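Local structure of N6 adenine specific DNA methylase (3Q87) at residues 9-13 and 83-88; 87-91 and 122-127; 1-5 and 95-99; 33-39 and 56-62. The protein probably transfers methyl groups from S-adenosylmethionine to protein, being the catalytic Mtq2 subunit of the Mtq2-Trm112 complex responsible for methylating the translation termination factor eRF1. The contacts are given in a common frame with arbitrary orientation. Numbering follows the deposited sequence.

Contact 1: residues 9-13 and 83-88; sequences DTYTL and VFNPPY. With SAM (S-adenosylmethionine), chain D.
L13, in the t,p rotamer on helix 8-20, lays its CD2 against the end of strand 81-84, 3.7 Å from V83 CG1 and 3.9 Å from N85 CB. One turn earlier the contact becomes polar. D9 (chi1 p) directs its carboxylate at the loop: OD2 accepts from Y88 OH at 3.0 Å and, weakly, from N85 ND2 at 3.4 Å, and it also takes a hydrogen bond from Y4. The backbones are nearest at T10 and N85, whose CA atoms lie 7.0 Å apart. N85 (chi1 t) leaves the strand extended, and its ND2 donates to SAM OXT at 3.0 Å. N85-P86-P87-Y88 is the NPPY motif of N6-adenine and PrmC-type glutamine methyltransferases; here P86 O lies 3.5 Å from the methyl carbon CE of SAM, consistent with a place beside the reaction centre. Around the contact, strand 81-84 pairs with strands 26-30 and 118-124, while helix 8-20 packs T10 and L13 on helix 36-41 and D9 and T12 on strand 155-162.

Contact 2: residues 87-91 and 122-127; sequences PYVPD and LVIEAN. With SAM (S-adenosylmethionine), chain D.
Mostly apolar packing joins the loop after strand 81-84 to strand 118-124, at the C-terminal ends of these neighbours in the Rossmann-like methyltransferase sheet. The loop carries the last two residues of the NPPY motif, and its Y88 buries the most surface here (104 Å²). With chi1 p and chi2 63°, the ring lies along the strand residues that face it: I124 CG2 stands 3.9 Å from the ring centroid, 15° off the normal, a CH-pi contact over the face. I124 (p,t) also brings CD1 to 3.5 Å from Y88 CD1, and L122 CD2 reaches Y88 CE2 at 3.8 Å. V123, between them, points away. CA atoms are nearest at Y88-V123 (6.8 Å) and P90-A126 (7.5 Å). The strand ends in a 3-10 turn, 125-127, closed by N127 N donating to I124 O at 2.9 Å. Y88 OH bonds D9 of helix 8-20, and on the SAM side P87 CG lies 3.3 Å from SAM C8. At the outer end, P90 CG meets A126 CB at 4.0 Å.

Contact 3: residues 1-5 and 95-99; sequences MDWYE and PIIGG. With SAM (S-adenosylmethionine), chain D.
Two isoleucines of the loop 95-99 take different rotamers to meet the N-terminal residues. I96 (m,t) extends CD1 along the backbone of residues 1-3, 3.6 Å from M1 O, 3.7 Å from D2 O and 4.1 Å from W3 CA, while its CG2 rests 3.8 Å from Y4 CB. I97 (p,t) instead presents CG2, 3.7 Å from Y4 CD1 and a tight 3.2 Å from M1 CE. M1 reaches it with chi1 p, chi2 t and chi3 138°, between wells. Neither segment is helix or strand, and the CA atoms come closest at Y4-I96, 6.8 Å. Y4 (chi1 t, chi2 86°) offers its ring edge to both isoleucines and one face to the cofactor, with CG 3.4 Å from SAM SD; its OH bonds D9. From the other loop, P95 O lies 3.3 Å from SAM C8 and I96 O 3.5 Å from SAM C2'. With no hydrogen bond between them, the loops meet through van der Waals packing beside SAM, apolar between side chains, and Y4 takes its polar partner from helix 8-20.

Contact 4: residues 33-39 and 56-62; sequences STGVITE and ALESHRG. With SAM (S-adenosylmethionine), chain D.
T34 O is the main acceptor between the segments: R61 N donates to it at 2.8 Å and R61 NH1 at 3.2 Å, so one carbonyl holds the arginine's backbone and side chain. R61 NH1 also makes a weak hydrogen bond to T34 OG1 at 3.1 Å, and R61 NE makes a long salt bridge to E39 OE2 at 3.6 Å. R61 (m,t,t, chi4 68°) lays one guanidinium face over V36 CA. H60 ND1 donates weakly to S33 O at 3.3 Å. Outside the segments, S33 OG is hydrogen-bonded to Y4 O, and T38 OG1 to D29 OD2, S49 OG and T32 OG1. Nearest CA pairs are S33-A56 (5.0 Å), T34-H60 (4.1 Å) and G35-R61 (5.5 Å). S33 has strained angles (54/-121). G35, the N-cap of helix 36-41 (phi/psi 91/22), must lack a side chain: a CB would clash with H60 NE2, and CA already lies 3.3 Å from H60 CE1. Residues 33-35 belong to the glycine-rich loop after strand 26-30 typical of SAM-dependent methyltransferases, and S33 CB is 3.5 Å from SAM O3'. V36 and I37 pack on helix 8-20, H60 and L57 on strands 46-51 and 65-67, and L57 also on I115 of the partner chain ECU08_1170.

Overall arrangement
Contact 1 is the buried one of the four, contacts 2 and 4 are partly buried, and contact 3 lies at the surface. All four touch SAM, contacts 1 and 2 both through P87. These two also share Y88 and are joined through neighbouring strands 81-84 and 118-124, the first mixing carboxylate bonding with leucine packing, the second mainly apolar. Contact 3 has no hydrogen bond between its segments but links to its neighbours by polar bonds: Y4 to D9 of contact 1 and to S33 of contact 4, and V89 of contact 2 to I97 and G99. Contact 4, richest in hydrogen bonds, is nested within the chain loops closed by contacts 1 and 3.

Contact 1: residues 9-13 and 83-88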
# COMPACT_ATOMS: atom_id res chain seq x y z
N ASP B 9 18.81 4.77 9.54
CA ASP B 9 18.45 4.44 8.17
C ASP B 9 17.06 5.00 7.83
O ASP B 9 16.91 5.68 6.83
CB ASP B 9 18.55 2.94 7.88
CG ASP B 9 17.72 2.06 8.83
OD1 ASP B 9 17.38 2.47 9.96
OD2 ASP B 9 17.40 0.93 8.42
N THR B 10 16.07 4.73 8.67
CA THR B 10 14.73 5.24 8.39
C THR B 10 14.74 6.77 8.32
O THR B 10 14.16 7.35 7.43
CB THR B 10 13.64 4.74 9.38
OG1 THR B 10 13.15 5.83 10.17
CG2 THR B 10 14.15 3.65 10.29
N TYR B 11 15.44 7.42 9.24
CA TYR B 11 15.45 8.88 9.23
C TYR B 11 16.14 9.52 8.02
O TYR B 11 15.80 10.63 7.63
CB TYR B 11 15.99 9.43 10.56
CG TYR B 11 15.07 9.10 11.70
CD1 TYR B 11 13.75 9.51 11.68
CD2 TYR B 11 15.51 8.35 12.78
CE1 TYR B 11 12.88 9.22 12.73
CE2 TYR B 11 14.65 8.04 13.83
CZ TYR B 11 13.34 8.48 13.79
OH TYR B 11 12.47 8.18 14.82
N THR B 12 17.10 8.83 7.41
CA THR B 12 17.67 9.36 6.17
C THR B 12 16.67 9.24 5.01
O THR B 12 16.60 10.13 4.16
CB THR B 12 19.03 8.70 5.79
OG1 THR B 12 18.79 7.52 5.02
CG2 THR B 12 19.82 8.34 7.03
N LEU B 13 15.89 8.16 4.97
CA LEU B 13 14.82 8.06 3.98
C LEU B 13 13.80 9.18 4.22
O LEU B 13 13.44 9.92 3.31
CB LEU B 13 14.16 6.67 4.01
CG LEU B 13 13.00 6.38 3.04
CD1 LEU B 13 13.34 6.80 1.62
CD2 LEU B 13 12.57 4.89 3.06
N VAL B 83 7.35 3.73 -1.53
CA VAL B 83 8.49 4.00 -0.68
C VAL B 83 8.82 2.72 0.07
O VAL B 83 7.93 2.07 0.63
CB VAL B 83 8.15 5.08 0.37
CG1 VAL B 83 9.36 5.32 1.28
CG2 VAL B 83 7.69 6.38 -0.31
N PHE B 84 10.10 2.35 0.10
CA PHE B 84 10.49 1.05 0.63
C PHE B 84 11.85 1.09 1.33
O PHE B 84 12.88 1.23 0.68
CB PHE B 84 10.55 0.03 -0.51
CG PHE B 84 10.65 -1.40 -0.06
CD1 PHE B 84 10.30 -1.77 1.23
CD2 PHE B 84 11.05 -2.39 -0.95
CE1 PHE B 84 10.38 -3.10 1.62
CE2 PHE B 84 11.11 -3.72 -0.57
CZ PHE B 84 10.78 -4.07 0.71
N ASN B 85 11.85 0.99 2.65
CA ASN B 85 13.07 0.64 3.37
C ASN B 85 13.03 -0.88 3.53
O ASN B 85 12.29 -1.40 4.35
CB ASN B 85 13.13 1.35 4.72
CG ASN B 85 14.44 1.08 5.46
OD1 ASN B 85 15.34 0.44 4.94
ND2 ASN B 85 14.53 1.58 6.68
N PRO B 86 13.81 -1.60 2.70
CA PRO B 86 13.65 -3.06 2.60
C PRO B 86 14.51 -3.82 3.60
O PRO B 86 15.41 -3.23 4.20
CB PRO B 86 14.15 -3.34 1.18
CG PRO B 86 15.24 -2.32 0.97
CD PRO B 86 14.86 -1.10 1.80
N PRO B 87 14.22 -5.13 3.80
CA PRO B 87 15.14 -5.99 4.57
C PRO B 87 16.42 -6.09 3.77
O PRO B 87 16.40 -6.67 2.69
CB PRO B 87 14.47 -7.36 4.54
CG PRO B 87 13.18 -7.20 3.82
CD PRO B 87 13.11 -5.87 3.18
N TYR B 88 17.52 -5.54 4.27
CA TYR B 88 18.69 -5.38 3.44
C TYR B 88 19.94 -6.06 4.03
O TYR B 88 21.03 -5.92 3.49
CB TYR B 88 18.95 -3.89 3.19
CG TYR B 88 19.16 -3.05 4.44
CD1 TYR B 88 20.23 -3.29 5.29
CD2 TYR B 88 18.30 -1.99 4.74
CE1 TYR B 88 20.43 -2.53 6.42
CE2 TYR B 88 18.49 -1.21 5.88
CZ TYR B 88 19.56 -1.49 6.72
OH TYR B 88 19.77 -0.73 7.84
N SAM D . 9.62 1.33 7.22
CA SAM D . 10.30 0.94 8.46
C SAM D . 11.43 1.94 8.74
O SAM D . 11.88 2.10 9.88
OXT SAM D . 11.93 2.61 7.84
CB SAM D . 10.78 -0.54 8.49
CG SAM D . 11.94 -1.04 7.60
SD SAM D . 12.59 -2.74 7.89
CE SAM D . 14.34 -2.59 7.45
C5' SAM D . 11.97 -3.69 6.48
C4' SAM D . 10.49 -3.96 6.68
O4' SAM D . 10.00 -4.74 5.60
C3' SAM D . 10.19 -4.72 7.96
O3' SAM D . 9.13 -4.07 8.63
C2' SAM D . 9.75 -6.09 7.49
O2' SAM D . 8.77 -6.69 8.31
C1' SAM D . 9.18 -5.77 6.13
N9 SAM D . 9.25 -6.87 5.19
C8 SAM D . 10.17 -7.90 5.11
N7 SAM D . 9.82 -8.67 4.06
C5 SAM D . 8.71 -8.14 3.47
C6 SAM D . 7.94 -8.50 2.38
N6 SAM D . 8.26 -9.58 1.67
N1 SAM D . 6.84 -7.73 2.03
C2 SAM D . 6.49 -6.60 2.75
N3 SAM D . 7.27 -6.25 3.84
C4 SAM D . 8.34 -7.00 4.18

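Contact 2: residues 87-91 and 122-127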
# COMPACT_ATOMS: atom_id res chain seq x y z
N PRO B 87 14.22 -5.13 3.80
CA PRO B 87 15.14 -5.99 4.57
C PRO B 87 16.42 -6.09 3.77
O PRO B 87 16.40 -6.67 2.69
CB PRO B 87 14.47 -7.36 4.54
CG PRO B 87 13.18 -7.20 3.82
CD PRO B 87 13.11 -5.87 3.18
N TYR B 88 17.52 -5.54 4.27
CA TYR B 88 18.69 -5.38 3.44
C TYR B 88 19.94 -6.06 4.03
O TYR B 88 21.03 -5.92 3.49
CB TYR B 88 18.95 -3.89 3.19
CG TYR B 88 19.16 -3.05 4.44
CD1 TYR B 88 20.23 -3.29 5.29
CD2 TYR B 88 18.30 -1.99 4.74
CE1 TYR B 88 20.43 -2.53 6.42
CE2 TYR B 88 18.49 -1.21 5.88
CZ TYR B 88 19.56 -1.49 6.72
OH TYR B 88 19.77 -0.73 7.84
N VAL B 89 19.78 -6.79 5.12
CA VAL B 89 20.92 -7.34 5.85
C VAL B 89 21.43 -8.63 5.22
O VAL B 89 20.69 -9.61 5.13
CB VAL B 89 20.60 -7.59 7.33
CG1 VAL B 89 21.82 -8.21 8.04
CG2 VAL B 89 20.17 -6.29 8.02
N PRO B 90 22.70 -8.64 4.78
CA PRO B 90 23.28 -9.77 4.05
C PRO B 90 23.41 -11.02 4.89
O PRO B 90 23.62 -10.92 6.09
CB PRO B 90 24.69 -9.26 3.68
CG PRO B 90 24.64 -7.78 3.86
CD PRO B 90 23.67 -7.55 4.97
N ASP B 91 23.25 -12.18 4.25
CA ASP B 91 23.58 -13.47 4.85
C ASP B 91 22.68 -13.92 5.99
O ASP B 91 23.03 -14.82 6.76
CB ASP B 91 25.05 -13.50 5.29
CG ASP B 91 25.99 -13.39 4.11
OD1 ASP B 91 25.62 -13.89 3.03
OD2 ASP B 91 27.07 -12.79 4.26
N LEU B 122 15.63 2.45 -0.28
CA LEU B 122 16.83 2.56 0.53
C LEU B 122 17.67 1.30 0.38
O LEU B 122 17.15 0.19 0.39
CB LEU B 122 16.51 2.81 2.01
CG LEU B 122 17.73 2.97 2.93
CD1 LEU B 122 17.36 3.78 4.16
CD2 LEU B 122 18.34 1.63 3.36
N VAL B 123 18.98 1.49 0.24
CA VAL B 123 19.89 0.39 0.08
C VAL B 123 21.15 0.72 0.88
O VAL B 123 21.36 1.87 1.22
CB VAL B 123 20.22 0.19 -1.41
CG1 VAL B 123 21.47 -0.62 -1.56
CG2 VAL B 123 19.05 -0.46 -2.14
N ILE B 124 21.96 -0.27 1.22
CA ILE B 124 23.25 -0.01 1.85
C ILE B 124 24.40 -0.43 0.93
O ILE B 124 24.19 -1.14 -0.04
CB ILE B 124 23.38 -0.69 3.23
CG1 ILE B 124 23.28 -2.20 3.09
CG2 ILE B 124 22.32 -0.14 4.19
CD1 ILE B 124 23.63 -2.95 4.37
N GLU B 125 25.61 0.01 1.25
CA GLU B 125 26.77 -0.24 0.39
C GLU B 125 26.93 -1.73 0.08
O GLU B 125 27.26 -2.11 -1.04
CB GLU B 125 28.04 0.31 1.04
CG GLU B 125 29.21 0.49 0.09
CD GLU B 125 30.30 1.35 0.70
OE1 GLU B 125 30.18 2.60 0.64
OE2 GLU B 125 31.28 0.79 1.24
N ALA B 126 26.67 -2.57 1.08
CA ALA B 126 26.84 -4.00 0.90
C ALA B 126 25.90 -4.62 -0.14
O ALA B 126 26.20 -5.68 -0.71
CB ALA B 126 26.72 -4.72 2.23
N ASN B 127 24.78 -3.95 -0.42
CA ASN B 127 23.84 -4.46 -1.41
C ASN B 127 24.33 -4.28 -2.85
O ASN B 127 23.73 -4.82 -3.78
CB ASN B 127 22.47 -3.80 -1.26
CG ASN B 127 21.88 -4.00 0.12
OD1 ASN B 127 22.09 -5.04 0.74
ND2 ASN B 127 21.15 -3.02 0.61
N SAM D . 9.62 1.33 7.22
CA SAM D . 10.30 0.94 8.46
C SAM D . 11.43 1.94 8.74
O SAM D . 11.88 2.10 9.88
OXT SAM D . 11.93 2.61 7.84
CB SAM D . 10.78 -0.54 8.49
CG SAM D . 11.94 -1.04 7.60
SD SAM D . 12.59 -2.74 7.89
CE SAM D . 14.34 -2.59 7.45
C5' SAM D . 11.97 -3.69 6.48
C4' SAM D . 10.49 -3.96 6.68
O4' SAM D . 10.00 -4.74 5.60
C3' SAM D . 10.19 -4.72 7.96
O3' SAM D . 9.13 -4.07 8.63
C2' SAM D . 9.75 -6.09 7.49
O2' SAM D . 8.77 -6.69 8.31
C1' SAM D . 9.18 -5.77 6.13
N9 SAM D . 9.25 -6.87 5.19
C8 SAM D . 10.17 -7.90 5.11
N7 SAM D . 9.82 -8.67 4.06
C5 SAM D . 8.71 -8.14 3.47
C6 SAM D . 7.94 -8.50 2.38
N6 SAM D . 8.26 -9.58 1.67
N1 SAM D . 6.84 -7.73 2.03
C2 SAM D . 6.49 -6.60 2.75
N3 SAM D . 7.27 -6.25 3.84
C4 SAM D . 8.34 -7.00 4.18

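Contact 3: residues 1-5 and 95-99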
# COMPACT_ATOMS: atom_id res chain seq x y z
N MET B 1 13.97 -9.00 17.85
CA MET B 1 13.05 -7.87 17.89
C MET B 1 11.70 -8.32 17.32
O MET B 1 11.66 -9.12 16.38
CB MET B 1 13.61 -6.72 17.05
CG MET B 1 13.75 -7.12 15.57
SD MET B 1 14.71 -5.99 14.54
CE MET B 1 15.63 -7.20 13.59
N ASP B 2 10.62 -7.80 17.87
CA ASP B 2 9.29 -8.17 17.41
C ASP B 2 8.97 -7.47 16.09
O ASP B 2 8.23 -8.00 15.27
CB ASP B 2 8.24 -7.82 18.47
CG ASP B 2 8.25 -8.78 19.65
OD1 ASP B 2 8.12 -8.32 20.80
OD2 ASP B 2 8.38 -10.01 19.43
N TRP B 3 9.52 -6.28 15.91
CA TRP B 3 9.35 -5.55 14.66
C TRP B 3 10.51 -4.57 14.49
O TRP B 3 11.22 -4.27 15.44
CB TRP B 3 8.00 -4.82 14.61
CG TRP B 3 7.83 -3.76 15.69
CD1 TRP B 3 8.45 -2.55 15.76
CD2 TRP B 3 6.95 -3.81 16.82
NE1 TRP B 3 8.03 -1.85 16.86
CE2 TRP B 3 7.11 -2.61 17.53
CE3 TRP B 3 6.05 -4.76 17.30
CZ2 TRP B 3 6.40 -2.34 18.71
CZ3 TRP B 3 5.34 -4.49 18.46
CH2 TRP B 3 5.53 -3.29 19.15
N TYR B 4 10.71 -4.09 13.28
CA TYR B 4 11.81 -3.17 13.01
C TYR B 4 11.48 -1.78 13.55
O TYR B 4 10.44 -1.22 13.22
CB TYR B 4 12.08 -3.09 11.51
CG TYR B 4 13.41 -2.46 11.17
CD1 TYR B 4 14.57 -3.23 11.14
CD2 TYR B 4 13.51 -1.11 10.90
CE1 TYR B 4 15.79 -2.67 10.84
CE2 TYR B 4 14.74 -0.53 10.60
CZ TYR B 4 15.88 -1.32 10.57
OH TYR B 4 17.12 -0.78 10.26
N GLU B 5 12.37 -1.23 14.36
CA GLU B 5 12.12 0.06 14.99
C GLU B 5 12.84 1.17 14.23
O GLU B 5 13.84 0.91 13.59
CB GLU B 5 12.59 0.02 16.45
CG GLU B 5 11.85 -1.00 17.29
CD GLU B 5 12.56 -1.31 18.60
OE1 GLU B 5 13.48 -0.55 18.99
OE2 GLU B 5 12.18 -2.32 19.24
N PRO B 95 13.05 -12.89 8.76
CA PRO B 95 11.89 -12.40 8.00
C PRO B 95 11.74 -10.89 8.06
O PRO B 95 11.09 -10.31 7.20
CB PRO B 95 10.70 -13.09 8.69
CG PRO B 95 11.30 -14.27 9.36
CD PRO B 95 12.64 -13.81 9.84
N ILE B 96 12.35 -10.25 9.06
CA ILE B 96 12.23 -8.80 9.21
C ILE B 96 13.37 -8.03 8.53
O ILE B 96 13.12 -7.06 7.82
CB ILE B 96 12.12 -8.39 10.70
CG1 ILE B 96 10.89 -9.03 11.34
CG2 ILE B 96 12.04 -6.87 10.87
CD1 ILE B 96 10.91 -8.94 12.85
N ILE B 97 14.61 -8.46 8.74
CA ILE B 97 15.76 -7.69 8.27
C ILE B 97 16.56 -8.41 7.21
O ILE B 97 17.42 -7.80 6.58
CB ILE B 97 16.75 -7.39 9.41
CG1 ILE B 97 17.26 -8.70 10.03
CG2 ILE B 97 16.11 -6.48 10.46
CD1 ILE B 97 18.21 -8.49 11.20
N GLY B 98 16.30 -9.70 7.02
CA GLY B 98 17.18 -10.53 6.21
C GLY B 98 17.04 -10.32 4.71
O GLY B 98 15.94 -10.37 4.17
N GLY B 99 18.16 -10.08 4.04
CA GLY B 99 18.14 -9.99 2.60
C GLY B 99 18.88 -11.11 1.90
O GLY B 99 19.15 -11.04 0.70
N SAM D . 9.62 1.33 7.22
CA SAM D . 10.30 0.94 8.46
C SAM D . 11.43 1.94 8.74
O SAM D . 11.88 2.10 9.88
OXT SAM D . 11.93 2.61 7.84
CB SAM D . 10.78 -0.54 8.49
CG SAM D . 11.94 -1.04 7.60
SD SAM D . 12.59 -2.74 7.89
CE SAM D . 14.34 -2.59 7.45
C5' SAM D . 11.97 -3.69 6.48
C4' SAM D . 10.49 -3.96 6.68
O4' SAM D . 10.00 -4.74 5.60
C3' SAM D . 10.19 -4.72 7.96
O3' SAM D . 9.13 -4.07 8.63
C2' SAM D . 9.75 -6.09 7.49
O2' SAM D . 8.77 -6.69 8.31
C1' SAM D . 9.18 -5.77 6.13
N9 SAM D . 9.25 -6.87 5.19
C8 SAM D . 10.17 -7.90 5.11
N7 SAM D . 9.82 -8.67 4.06
C5 SAM D . 8.71 -8.14 3.47
C6 SAM D . 7.94 -8.50 2.38
N6 SAM D . 8.26 -9.58 1.67
N1 SAM D . 6.84 -7.73 2.03
C2 SAM D . 6.49 -6.60 2.75
N3 SAM D . 7.27 -6.25 3.84
C4 SAM D . 8.34 -7.00 4.18

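Contact 4: residues 33-39 and 56-62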
# COMPACT_ATOMS: atom_id res chain seq x y z
N SER B 33 6.30 -1.36 8.76
CA SER B 33 6.56 -1.70 10.17
C SER B 33 5.50 -1.04 11.08
O SER B 33 4.31 -1.29 10.91
CB SER B 33 7.98 -1.33 10.57
OG SER B 33 8.29 -1.88 11.85
N THR B 34 5.92 -0.20 12.04
CA THR B 34 4.94 0.51 12.88
C THR B 34 4.53 1.92 12.39
O THR B 34 3.83 2.66 13.10
CB THR B 34 5.36 0.57 14.39
OG1 THR B 34 6.66 1.16 14.51
CG2 THR B 34 5.39 -0.82 15.02
N GLY B 35 4.99 2.28 11.19
CA GLY B 35 4.40 3.41 10.48
C GLY B 35 5.01 4.78 10.69
O GLY B 35 4.35 5.79 10.44
N VAL B 36 6.26 4.83 11.13
CA VAL B 36 6.94 6.12 11.28
C VAL B 36 6.95 6.91 9.97
O VAL B 36 6.71 8.11 9.96
CB VAL B 36 8.37 5.96 11.89
CG1 VAL B 36 9.37 5.40 10.85
CG2 VAL B 36 8.85 7.27 12.48
N ILE B 37 7.19 6.24 8.85
CA ILE B 37 7.19 6.94 7.57
C ILE B 37 5.76 7.29 7.09
O ILE B 37 5.51 8.39 6.56
CB ILE B 37 7.97 6.16 6.50
CG1 ILE B 37 9.42 5.99 6.93
CG2 ILE B 37 7.90 6.88 5.17
CD1 ILE B 37 10.27 5.17 5.94
N THR B 38 4.83 6.37 7.31
CA THR B 38 3.41 6.62 7.05
C THR B 38 2.93 7.89 7.76
O THR B 38 2.23 8.72 7.18
CB THR B 38 2.51 5.42 7.49
OG1 THR B 38 2.70 4.33 6.59
CG2 THR B 38 1.02 5.82 7.50
N GLU B 39 3.32 8.03 9.02
CA GLU B 39 2.96 9.20 9.81
C GLU B 39 3.35 10.52 9.13
O GLU B 39 2.59 11.50 9.14
CB GLU B 39 3.61 9.12 11.20
CG GLU B 39 2.95 10.02 12.25
CD GLU B 39 3.53 9.80 13.64
OE1 GLU B 39 2.75 9.64 14.60
OE2 GLU B 39 4.77 9.78 13.78
N ALA B 56 3.95 -5.92 13.83
CA ALA B 56 4.18 -4.49 13.62
C ALA B 56 2.89 -3.80 13.24
O ALA B 56 2.59 -2.71 13.73
CB ALA B 56 5.23 -4.26 12.56
N LEU B 57 2.12 -4.44 12.37
CA LEU B 57 0.85 -3.88 11.94
C LEU B 57 -0.10 -3.72 13.13
O LEU B 57 -0.86 -2.77 13.18
CB LEU B 57 0.19 -4.73 10.86
CG LEU B 57 0.85 -4.77 9.47
CD1 LEU B 57 -0.03 -5.56 8.50
CD2 LEU B 57 1.14 -3.37 8.93
N GLU B 58 -0.05 -4.67 14.05
CA GLU B 58 -0.91 -4.66 15.24
C GLU B 58 -0.53 -3.55 16.24
O GLU B 58 -1.34 -3.18 17.09
CB GLU B 58 -0.87 -6.01 15.94
CG GLU B 58 -1.71 -7.08 15.25
CD GLU B 58 -1.46 -8.48 15.82
OE1 GLU B 58 -0.52 -8.64 16.63
OE2 GLU B 58 -2.19 -9.42 15.44
N SER B 59 0.69 -3.03 16.14
CA SER B 59 1.11 -1.91 16.99
C SER B 59 1.42 -0.67 16.15
O SER B 59 2.29 0.14 16.50
CB SER B 59 2.31 -2.32 17.84
OG SER B 59 1.96 -3.40 18.69
N HIS B 60 0.70 -0.52 15.05
CA HIS B 60 1.00 0.53 14.08
C HIS B 60 0.51 1.91 14.57
O HIS B 60 -0.53 2.00 15.23
CB HIS B 60 0.35 0.16 12.73
CG HIS B 60 0.75 1.04 11.59
ND1 HIS B 60 1.62 0.63 10.60
CD2 HIS B 60 0.38 2.30 11.26
CE1 HIS B 60 1.78 1.60 9.72
NE2 HIS B 60 1.02 2.62 10.09
N ARG B 61 1.27 2.96 14.25
CA ARG B 61 0.89 4.33 14.60
C ARG B 61 -0.51 4.65 14.08
O ARG B 61 -1.25 5.43 14.67
CB ARG B 61 1.88 5.33 14.02
CG ARG B 61 3.16 5.42 14.81
CD ARG B 61 4.21 6.15 14.03
NE ARG B 61 5.41 6.37 14.82
CZ ARG B 61 6.22 5.41 15.24
NH1 ARG B 61 5.96 4.15 14.93
NH2 ARG B 61 7.30 5.71 15.94
N GLY B 62 -0.85 4.04 12.96
CA GLY B 62 -2.19 4.14 12.44
C GLY B 62 -2.18 4.43 10.96
O GLY B 62 -1.33 5.18 10.47
N SAM D . 9.62 1.33 7.22
CA SAM D . 10.30 0.94 8.46
C SAM D . 11.43 1.94 8.74
O SAM D . 11.88 2.10 9.88
OXT SAM D . 11.93 2.61 7.84
CB SAM D . 10.78 -0.54 8.49
CG SAM D . 11.94 -1.04 7.60
SD SAM D . 12.59 -2.74 7.89
CE SAM D . 14.34 -2.59 7.45
C5' SAM D . 11.97 -3.69 6.48
C4' SAM D . 10.49 -3.96 6.68
O4' SAM D . 10.00 -4.74 5.60
C3' SAM D . 10.19 -4.72 7.96
O3' SAM D . 9.13 -4.07 8.63
C2' SAM D . 9.75 -6.09 7.49
O2' SAM D . 8.77 -6.69 8.31
C1' SAM D . 9.18 -5.77 6.13
N9 SAM D . 9.25 -6.87 5.19
C8 SAM D . 10.17 -7.90 5.11
N7 SAM D . 9.82 -8.67 4.06
C5 SAM D . 8.71 -8.14 3.47
C6 SAM D . 7.94 -8.50 2.38
N6 SAM D . 8.26 -9.58 1.67
N1 SAM D . 6.84 -7.73 2.03
C2 SAM D . 6.49 -6.60 2.75
N3 SAM D . 7.27 -6.25 3.84
C4 SAM D . 8.34 -7.00 4.18